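Local coordinates for FAD dependent oxidoreductase domain-containing protein (Deinococcus radiodurans R1, PDB 3C4N) that binds ADP and is probably an FAD-dependent oxidoreductase, although its substrate and precise role remain uncharacterised, at residues A36-V41 with P60-L65. Residues are numbered along the deposited sequence; the frame is centred on the assembly and turned at random.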
loop_
_atom_site.group_PDB
_atom_site.type_symbol
_atom_site.label_atom_id
_atom_site.label_comp_id
_atom_site.label_asym_id
_atom_site.label_seq_id
_atom_site.Cartn_x
_atom_site.Cartn_y
_atom_site.Cartn_z
ATOM N N ALA A 36 1.997 -10.257 -16.072
ATOM C CA ALA A 36 3.391 -9.845 -16.153
ATOM C C ALA A 36 3.609 -8.352 -15.940
ATOM O O ALA A 36 2.712 -7.547 -16.179
ATOM C CB ALA A 36 3.967 -10.263 -17.500
ATOM N N PHE A 37 4.813 -7.993 -15.491
ATOM C CA PHE A 37 5.190 -6.599 -15.247
ATOM C C PHE A 37 6.543 -6.315 -15.892
ATOM O O PHE A 37 7.360 -7.216 -16.075
ATOM C CB PHE A 37 5.280 -6.321 -13.744
ATOM C CG PHE A 37 3.998 -6.553 -13.016
ATOM C CD1 PHE A 37 3.588 -7.841 -12.707
ATOM C CD2 PHE A 37 3.170 -5.491 -12.694
ATOM C CE1 PHE A 37 2.365 -8.069 -12.087
ATOM C CE2 PHE A 37 1.945 -5.708 -12.074
ATOM C CZ PHE A 37 1.541 -7.000 -11.771
ATOM N N ASP A 38 6.792 -5.066 -16.249
ATOM C CA ASP A 38 8.070 -4.759 -16.853
ATOM C C ASP A 38 9.162 -4.803 -15.795
ATOM O O ASP A 38 10.275 -5.270 -16.048
ATOM C CB ASP A 38 8.051 -3.376 -17.508
ATOM C CG ASP A 38 7.107 -3.310 -18.691
ATOM O OD1 ASP A 38 6.976 -4.337 -19.404
ATOM O OD2 ASP A 38 6.503 -2.240 -18.916
ATOM N N ILE A 39 8.825 -4.340 -14.599
ATOM C CA ILE A 39 9.780 -4.281 -13.516
ATOM C C ILE A 39 9.214 -4.774 -12.202
ATOM O O ILE A 39 8.128 -4.376 -11.809
ATOM C CB ILE A 39 10.233 -2.841 -13.290
ATOM C CG1 ILE A 39 10.843 -2.266 -14.564
ATOM C CG2 ILE A 39 11.236 -2.789 -12.163
ATOM C CD1 ILE A 39 11.036 -0.766 -14.483
ATOM N N VAL A 40 9.944 -5.644 -11.516
ATOM C CA VAL A 40 9.477 -6.117 -10.219
ATOM C C VAL A 40 10.546 -5.799 -9.166
ATOM O O VAL A 40 11.706 -6.185 -9.296
ATOM C CB VAL A 40 9.148 -7.644 -10.251
ATOM C CG1 VAL A 40 8.864 -8.161 -8.850
ATOM C CG2 VAL A 40 7.932 -7.886 -11.121
ATOM N N VAL A 41 10.158 -5.058 -8.139
ATOM C CA VAL A 41 11.085 -4.713 -7.074
ATOM C C VAL A 41 10.712 -5.505 -5.818
ATOM O O VAL A 41 9.589 -5.398 -5.309
ATOM C CB VAL A 41 11.053 -3.189 -6.748
ATOM C CG1 VAL A 41 11.997 -2.864 -5.591
ATOM C CG2 VAL A 41 11.444 -2.377 -7.972
ATOM N N PRO A 60 8.070 6.090 -16.132
ATOM C CA PRO A 60 6.650 6.022 -15.778
ATOM C C PRO A 60 5.827 5.123 -16.696
ATOM O O PRO A 60 4.775 4.623 -16.296
ATOM C CB PRO A 60 6.217 7.486 -15.833
ATOM C CG PRO A 60 7.027 8.027 -16.954
ATOM C CD PRO A 60 8.400 7.398 -16.729
ATOM N N GLY A 61 6.317 4.902 -17.914
ATOM C CA GLY A 61 5.596 4.068 -18.862
ATOM C C GLY A 61 5.865 2.586 -18.704
ATOM O O GLY A 61 5.308 1.760 -19.429
ATOM N N ARG A 62 6.726 2.248 -17.752
ATOM C CA ARG A 62 7.076 0.855 -17.497
ATOM C C ARG A 62 6.440 0.378 -16.196
ATOM O O ARG A 62 6.821 0.818 -15.114
ATOM C CB ARG A 62 8.602 0.713 -17.443
ATOM C CG ARG A 62 9.260 0.976 -18.787
ATOM C CD ARG A 62 8.836 -0.098 -19.776
ATOM N NE ARG A 62 8.640 0.408 -21.134
ATOM C CZ ARG A 62 9.579 0.998 -21.864
ATOM N NH1 ARG A 62 9.299 1.419 -23.092
ATOM N NH2 ARG A 62 10.797 1.177 -21.369
ATOM N N SER A 63 5.451 -0.502 -16.311
ATOM C CA SER A 63 4.762 -1.028 -15.142
ATOM C C SER A 63 5.778 -1.598 -14.153
ATOM O O SER A 63 6.771 -2.221 -14.558
ATOM C CB SER A 63 3.754 -2.111 -15.561
ATOM O OG SER A 63 4.371 -3.171 -16.272
ATOM N N LEU A 64 5.529 -1.367 -12.865
ATOM C CA LEU A 64 6.408 -1.839 -11.795
ATOM C C LEU A 64 5.593 -2.380 -10.633
ATOM O O LEU A 64 4.612 -1.765 -10.240
ATOM C CB LEU A 64 7.305 -0.695 -11.303
ATOM C CG LEU A 64 8.158 -0.956 -10.055
ATOM C CD1 LEU A 64 9.427 -0.102 -10.130
ATOM C CD2 LEU A 64 7.363 -0.642 -8.782
ATOM N N LEU A 65 5.993 -3.528 -10.095
ATOM C CA LEU A 65 5.288 -4.146 -8.965
ATOM C C LEU A 65 6.226 -4.181 -7.750
ATOM O O LEU A 65 7.330 -4.703 -7.835
ATOM C CB LEU A 65 4.876 -5.584 -9.323
ATOM C CG LEU A 65 3.697 -6.291 -8.630
ATOM C CD1 LEU A 65 4.033 -7.774 -8.493
ATOM C CD2 LEU A 65 3.421 -5.711 -7.269
#
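Ile-39 and Val-40 pair in parallel with Leu-64 and Leu-65, and three backbone bonds join the two segments: Ile-39 N to Ser-63 O, Leu-65 N to Ile-39 O (2.9 Å) and Val-41 N to Leu-65 O. Where the chain turns a corner at Asp-38, side chains take over the polar work. Ser-63 OG, held between its own N and carbonyl carbon (chi1 57°), accepts a nearly straight bond from Asp-38 N (3.1 Å, 162°). Asp-38 OD2 in turn accepts a weak bond from Ser-63 N and lies 3.3 Å from Arg-62 CD, but Arg-62 NE stays beyond salt-bridge range.

Among the apolar contacts, Leu-65 lays CG over the centre of the Phe-37 ring, a CH-pi contact 3.9 Å from the centroid, and Leu-65 CB lies 3.8 Å from Phe-37 CD2. An alanine in place of Phe-37 would probably leave that side of Leu-65 without its aromatic cover. On the other face of the sheet, Leu-64 CD1 fits between Ile-39 CG2 (3.8 Å) and Val-41 CG2 (3.7 Å).

This is the parallel pair of a Rossmann-type beta-alpha-beta unit: connecting helix 46-58 packs on Ile-39 and Leu-64, while strand 221-225, which bonds to Phe-37 through Arg-224, brings Ala-225 against Val-40 and Ile-223 against Leu-65.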